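Local atomic coordinates of glycosyl hydrolase family 62 protein (Coprinopsis cinerea, PDB entry 5B6T), a protein that probably hydrolyses alpha-L-arabinofuranosidic bonds, releasing arabinose side groups from arabinoxylan as a family 62 glycoside hydrolase. Residues N198-L211 with G266-S280. Numbering follows the deposited sequence.
Sequences NVYRIDGSNEYLLL and GELIRSGNDQTLPIS
Tyr200 lies between the two strands of 266-280, meeting Ile279 with a ring face and Leu268 with its hydroxyl. CG2 of Ile279 sits over that face, 3.9 Å from the ring centroid and 23° off its normal, a CH-pi contact. A beta-branched residue suits this place: while CG2 covers the tyrosine, CD1 on the other branch packs 3.7 Å from Leu209 CD2. Leu268 CD1 approaches obliquely, 3.8 Å from Tyr200 CE2. With CG anti to its carbonyl carbon (chi1 -61°), the ring carries Tyr200 OH to within 2.9 Å of its donor, Leu268 N. OH also donates to a water that accepts from Arg270 NE and donates to Glu267 OE1 and Leu268 O. Arg270 NH2 salt-bridges Glu267 OE1; Ser30 OG bonds Glu267 OE2, and Val86 O bonds Arg270 NH1. Asn198 ND2 gives Gly266 O an in-plane amide N-H, and Tyr286 OH bonds Asn198 OD1. Strands 195-202 and 278-279 pair in parallel, Arg201 opposite Pro278 and Ile202 opposite Ile279, and Ser271 OG donates to Asp203 OD2. A phenylalanine for Tyr200 would probably leave Leu268 N without its acceptor and the water without one of its two donors. The ring face packs within one blade of the beta-propeller, while the hydroxyl and Asn198 amide tie that blade to strand 266-268 of the next sheet, beside Glu267, whose side chain lies about 4 Å from bound calcium.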
loop_
_atom_site.group_PDB
_atom_site.type_symbol
_atom_site.label_atom_id
_atom_site.label_comp_id
_atom_site.label_asym_id
_atom_site.label_seq_id
_atom_site.Cartn_x
_atom_site.Cartn_y
_atom_site.Cartn_z
ATOM N N ASN A 198 1.772 -1.273 -5.558
ATOM C CA ASN A 198 0.331 -1.494 -5.698
ATOM C C ASN A 198 0.086 -2.131 -7.050
ATOM O O ASN A 198 0.739 -1.783 -8.045
ATOM C CB ASN A 198 -0.511 -0.201 -5.682
ATOM C CG ASN A 198 -0.272 0.692 -4.477
ATOM O OD1 ASN A 198 0.282 1.781 -4.631
ATOM N ND2 ASN A 198 -0.767 0.297 -3.314
ATOM N N VAL A 199 -0.836 -3.080 -7.082
ATOM C CA VAL A 199 -1.241 -3.730 -8.322
ATOM C C VAL A 199 -2.771 -3.806 -8.383
ATOM O O VAL A 199 -3.404 -4.323 -7.485
ATOM C CB VAL A 199 -0.617 -5.122 -8.503
ATOM C CG1 VAL A 199 -0.851 -5.608 -9.934
ATOM C CG2 VAL A 199 0.856 -5.063 -8.180
ATOM N N TYR A 200 -3.338 -3.234 -9.465
ATOM C CA TYR A 200 -4.789 -3.130 -9.623
ATOM C C TYR A 200 -5.275 -3.597 -10.984
ATOM O O TYR A 200 -4.550 -3.467 -11.971
ATOM C CB TYR A 200 -5.221 -1.693 -9.484
ATOM C CG TYR A 200 -4.925 -1.059 -8.145
ATOM C CD1 TYR A 200 -5.662 -1.390 -7.023
ATOM C CD2 TYR A 200 -3.916 -0.122 -8.014
ATOM C CE1 TYR A 200 -5.422 -0.792 -5.797
ATOM C CE2 TYR A 200 -3.675 0.501 -6.808
ATOM C CZ TYR A 200 -4.425 0.139 -5.681
ATOM O OH TYR A 200 -4.165 0.768 -4.476
ATOM N N ARG A 201 -6.494 -4.141 -11.016
ATOM C CA ARG A 201 -7.220 -4.343 -12.286
ATOM C C ARG A 201 -7.830 -3.018 -12.693
ATOM O O ARG A 201 -8.457 -2.331 -11.879
ATOM C CB ARG A 201 -8.306 -5.386 -12.114
ATOM C CG ARG A 201 -9.256 -5.533 -13.291
ATOM C CD ARG A 201 -8.544 -5.975 -14.559
ATOM N NE ARG A 201 -9.451 -5.940 -15.704
ATOM C CZ ARG A 201 -10.406 -6.841 -15.943
ATOM N NH1 ARG A 201 -10.593 -7.874 -15.128
ATOM N NH2 ARG A 201 -11.192 -6.699 -17.016
ATOM N N ILE A 202 -7.665 -2.640 -13.956
ATOM C CA ILE A 202 -8.238 -1.373 -14.461
ATOM C C ILE A 202 -9.607 -1.692 -15.041
ATOM O O ILE A 202 -9.688 -2.311 -16.105
ATOM C CB ILE A 202 -7.335 -0.700 -15.515
ATOM C CG1 ILE A 202 -5.933 -0.453 -14.962
ATOM C CG2 ILE A 202 -7.945 0.613 -15.976
ATOM C CD1 ILE A 202 -4.885 -0.098 -16.014
ATOM N N ASP A 203 -10.671 -1.245 -14.359
ATOM C CA ASP A 203 -12.034 -1.480 -14.859
ATOM C C ASP A 203 -12.220 -0.977 -16.286
ATOM O O ASP A 203 -11.674 0.070 -16.653
ATOM C CB ASP A 203 -13.082 -0.798 -13.988
ATOM C CG ASP A 203 -13.327 -1.509 -12.669
ATOM O OD1 ASP A 203 -12.965 -2.701 -12.540
ATOM O OD2 ASP A 203 -13.934 -0.854 -11.801
ATOM N N GLY A 204 -12.969 -1.756 -17.078
ATOM C CA GLY A 204 -13.297 -1.410 -18.463
ATOM C C GLY A 204 -12.210 -1.732 -19.490
ATOM O O GLY A 204 -12.358 -1.400 -20.663
ATOM N N SER A 205 -11.123 -2.359 -19.048
ATOM C CA SER A 205 -10.008 -2.727 -19.905
ATOM C C SER A 205 -9.601 -4.136 -19.517
ATOM O O SER A 205 -9.988 -4.639 -18.469
ATOM C CB SER A 205 -8.828 -1.783 -19.650
ATOM O OG SER A 205 -8.214 -2.135 -18.403
ATOM N N ASN A 206 -8.790 -4.769 -20.347
ATOM C CA ASN A 206 -8.171 -6.035 -20.008
ATOM C C ASN A 206 -6.736 -5.751 -19.604
ATOM O O ASN A 206 -5.798 -6.363 -20.103
ATOM C CB ASN A 206 -8.227 -7.016 -21.183
ATOM C CG ASN A 206 -9.650 -7.455 -21.516
ATOM O OD1 ASN A 206 -10.070 -7.415 -22.685
ATOM N ND2 ASN A 206 -10.396 -7.872 -20.504
ATOM N N GLU A 207 -6.579 -4.786 -18.716
ATOM C CA GLU A 207 -5.250 -4.359 -18.278
ATOM C C GLU A 207 -5.166 -4.212 -16.769
ATOM O O GLU A 207 -6.175 -3.997 -16.082
ATOM C CB GLU A 207 -4.886 -3.019 -18.880
ATOM C CG GLU A 207 -4.499 -3.066 -20.343
ATOM C CD GLU A 207 -4.256 -1.666 -20.854
ATOM O OE1 GLU A 207 -5.221 -0.866 -20.808
ATOM O OE2 GLU A 207 -3.115 -1.353 -21.251
ATOM N N TYR A 208 -3.920 -4.232 -16.303
ATOM C CA TYR A 208 -3.543 -4.044 -14.910
ATOM C C TYR A 208 -2.588 -2.869 -14.787
ATOM O O TYR A 208 -1.837 -2.550 -15.726
ATOM C CB TYR A 208 -2.907 -5.321 -14.362
ATOM C CG TYR A 208 -3.887 -6.472 -14.400
ATOM C CD1 TYR A 208 -4.039 -7.225 -15.551
ATOM C CD2 TYR A 208 -4.718 -6.760 -13.316
ATOM C CE1 TYR A 208 -4.956 -8.257 -15.626
ATOM C CE2 TYR A 208 -5.650 -7.787 -13.379
ATOM C CZ TYR A 208 -5.771 -8.525 -14.544
ATOM O OH TYR A 208 -6.701 -9.539 -14.628
ATOM N N LEU A 209 -2.633 -2.230 -13.630
ATOM C CA LEU A 209 -1.768 -1.084 -13.274
ATOM C C LEU A 209 -0.812 -1.502 -12.139
ATOM O O LEU A 209 -1.259 -2.003 -11.127
ATOM C CB LEU A 209 -2.636 0.071 -12.800
ATOM C CG LEU A 209 -1.921 1.337 -12.339
ATOM C CD1 LEU A 209 -1.135 2.032 -13.441
ATOM C CD2 LEU A 209 -2.912 2.300 -11.718
ATOM N N LEU A 210 0.492 -1.269 -12.337
ATOM C CA LEU A 210 1.511 -1.438 -11.283
ATOM C C LEU A 210 2.034 -0.056 -10.889
ATOM O O LEU A 210 2.454 0.715 -11.747
ATOM C CB LEU A 210 2.691 -2.258 -11.814
ATOM C CG LEU A 210 3.945 -2.325 -10.938
ATOM C CD1 LEU A 210 3.686 -3.057 -9.638
ATOM C CD2 LEU A 210 5.067 -3.002 -11.728
ATOM N N LEU A 211 1.977 0.252 -9.590
ATOM C CA LEU A 211 2.629 1.417 -9.014
ATOM C C LEU A 211 3.741 0.927 -8.129
ATOM O O LEU A 211 3.645 -0.140 -7.535
ATOM C CB LEU A 211 1.658 2.240 -8.149
ATOM C CG LEU A 211 0.319 2.579 -8.805
ATOM C CD1 LEU A 211 -0.606 3.308 -7.831
ATOM C CD2 LEU A 211 0.504 3.355 -10.121
ATOM N N GLY A 266 1.343 4.519 -0.496
ATOM C CA GLY A 266 -0.074 4.801 -0.506
ATOM C C GLY A 266 -0.936 3.726 -1.150
ATOM O O GLY A 266 -0.508 2.579 -1.373
ATOM N N GLU A 267 -2.188 4.105 -1.447
ATOM C CA GLU A 267 -3.166 3.227 -2.110
ATOM C C GLU A 267 -4.171 4.076 -2.840
ATOM O O GLU A 267 -4.564 5.159 -2.339
ATOM C CB GLU A 267 -3.920 2.320 -1.120
ATOM C CG GLU A 267 -3.413 0.865 -1.096
ATOM C CD GLU A 267 -4.259 -0.076 -0.282
ATOM O OE1 GLU A 267 -5.494 0.099 -0.270
ATOM O OE2 GLU A 267 -3.685 -0.990 0.374
ATOM N N LEU A 268 -4.624 3.564 -3.991
ATOM C CA LEU A 268 -5.695 4.207 -4.737
ATOM C C LEU A 268 -7.054 3.847 -4.134
ATOM O O LEU A 268 -7.271 2.738 -3.615
ATOM C CB LEU A 268 -5.712 3.794 -6.221
ATOM C CG LEU A 268 -4.661 4.416 -7.163
ATOM C CD1 LEU A 268 -4.696 3.704 -8.520
ATOM C CD2 LEU A 268 -4.911 5.910 -7.371
ATOM N N ILE A 269 -7.981 4.779 -4.213
ATOM C CA ILE A 269 -9.368 4.451 -3.889
ATOM C C ILE A 269 -9.896 3.488 -4.959
ATOM O O ILE A 269 -9.764 3.746 -6.178
ATOM C CB ILE A 269 -10.245 5.715 -3.795
ATOM C CG1 ILE A 269 -9.810 6.680 -2.672
ATOM C CG2 ILE A 269 -11.697 5.345 -3.626
ATOM C CD1 ILE A 269 -9.335 6.089 -1.384
ATOM N N ARG A 270 -10.460 2.363 -4.523
ATOM C CA ARG A 270 -10.861 1.289 -5.423
ATOM C C ARG A 270 -12.300 1.428 -5.902
ATOM O O ARG A 270 -13.061 2.178 -5.339
ATOM C CB ARG A 270 -10.698 -0.055 -4.703
ATOM C CG ARG A 270 -9.350 -0.255 -4.026
ATOM C CD ARG A 270 -9.291 -1.607 -3.348
ATOM N NE ARG A 270 -8.227 -1.603 -2.368
ATOM C CZ ARG A 270 -8.151 -2.452 -1.360
ATOM N NH1 ARG A 270 -9.000 -3.453 -1.259
ATOM N NH2 ARG A 270 -7.198 -2.290 -0.462
ATOM N N SER A 271 -12.651 0.694 -6.952
ATOM C CA SER A 271 -14.029 0.654 -7.415
ATOM C C SER A 271 -14.796 -0.491 -6.783
ATOM O O SER A 271 -16.028 -0.585 -6.956
ATOM C CB SER A 271 -14.057 0.497 -8.929
ATOM O OG SER A 271 -13.321 -0.635 -9.310
ATOM N N GLY A 272 -14.103 -1.344 -6.031
ATOM C CA GLY A 272 -14.732 -2.484 -5.365
ATOM C C GLY A 272 -13.746 -3.082 -4.386
ATOM O O GLY A 272 -12.541 -2.836 -4.512
ATOM N N ASN A 273 -14.253 -3.873 -3.434
ATOM C CA ASN A 273 -13.477 -4.283 -2.282
ATOM C C ASN A 273 -13.007 -5.715 -2.290
ATOM O O ASN A 273 -12.368 -6.118 -1.327
ATOM C CB ASN A 273 -14.272 -3.999 -1.000
ATOM C CG ASN A 273 -14.551 -2.515 -0.843
ATOM O OD1 ASN A 273 -13.765 -1.706 -1.325
ATOM N ND2 ASN A 273 -15.670 -2.156 -0.213
ATOM N N ASP A 274 -13.293 -6.444 -3.366
ATOM C CA ASP A 274 -12.946 -7.847 -3.429
ATOM C C ASP A 274 -11.504 -8.113 -3.821
ATOM O O ASP A 274 -10.699 -7.194 -3.981
ATOM C CB ASP A 274 -13.974 -8.663 -4.237
ATOM C CG ASP A 274 -13.799 -8.580 -5.732
ATOM O OD1 ASP A 274 -12.809 -8.017 -6.213
ATOM O OD2 ASP A 274 -14.700 -9.101 -6.453
ATOM N N GLN A 275 -11.174 -9.393 -3.927
ATOM C CA GLN A 275 -9.815 -9.828 -4.163
ATOM C C GLN A 275 -9.259 -9.498 -5.531
ATOM O O GLN A 275 -8.084 -9.795 -5.795
ATOM C CB GLN A 275 -9.713 -11.347 -3.929
ATOM C CG GLN A 275 -10.397 -12.229 -4.950
ATOM C CD GLN A 275 -11.916 -12.306 -4.827
ATOM O OE1 GLN A 275 -12.524 -11.886 -3.830
ATOM N NE2 GLN A 275 -12.549 -12.899 -5.863
ATOM N N THR A 276 -10.081 -8.930 -6.411
ATOM C CA THR A 276 -9.579 -8.518 -7.737
ATOM C C THR A 276 -8.913 -7.146 -7.721
ATOM O O THR A 276 -8.323 -6.733 -8.733
ATOM C CB THR A 276 -10.668 -8.544 -8.825
ATOM O OG1 THR A 276 -11.665 -7.558 -8.540
ATOM C CG2 THR A 276 -11.315 -9.931 -8.901
ATOM N N LEU A 277 -8.982 -6.441 -6.592
ATOM C CA LEU A 277 -8.322 -5.114 -6.466
ATOM C C LEU A 277 -8.583 -4.207 -7.696
ATOM O O LEU A 277 -7.661 -3.715 -8.361
ATOM C CB LEU A 277 -6.811 -5.264 -6.192
ATOM C CG LEU A 277 -6.387 -5.512 -4.735
ATOM C CD1 LEU A 277 -6.685 -4.278 -3.878
ATOM C CD2 LEU A 277 -7.011 -6.747 -4.099
ATOM N N PRO A 278 -9.866 -3.943 -7.981
ATOM C CA PRO A 278 -10.199 -3.104 -9.124
ATOM C C PRO A 278 -10.167 -1.616 -8.828
ATOM O O PRO A 278 -10.507 -1.171 -7.710
ATOM C CB PRO A 278 -11.628 -3.540 -9.448
ATOM C CG PRO A 278 -12.213 -3.898 -8.133
ATOM C CD PRO A 278 -11.075 -4.391 -7.274
ATOM N N ILE A 279 -9.779 -0.833 -9.848
ATOM C CA ILE A 279 -9.936 0.607 -9.841
ATOM C C ILE A 279 -10.689 1.045 -11.090
ATOM O O ILE A 279 -10.625 0.421 -12.133
ATOM C CB ILE A 279 -8.581 1.353 -9.783
ATOM C CG1 ILE A 279 -7.682 0.964 -10.964
ATOM C CG2 ILE A 279 -7.881 1.130 -8.431
ATOM C CD1 ILE A 279 -6.562 1.936 -11.245
ATOM N N SER A 280 -11.409 2.135 -10.937
ATOM C CA SER A 280 -11.946 2.865 -12.073
ATOM C C SER A 280 -10.808 3.650 -12.710
ATOM O O SER A 280 -9.930 4.188 -12.009
ATOM C CB SER A 280 -12.997 3.854 -11.606
ATOM O OG SER A 280 -13.360 4.730 -12.684
HETATM O O HOH W 1 -6.231 0.476 -2.776
#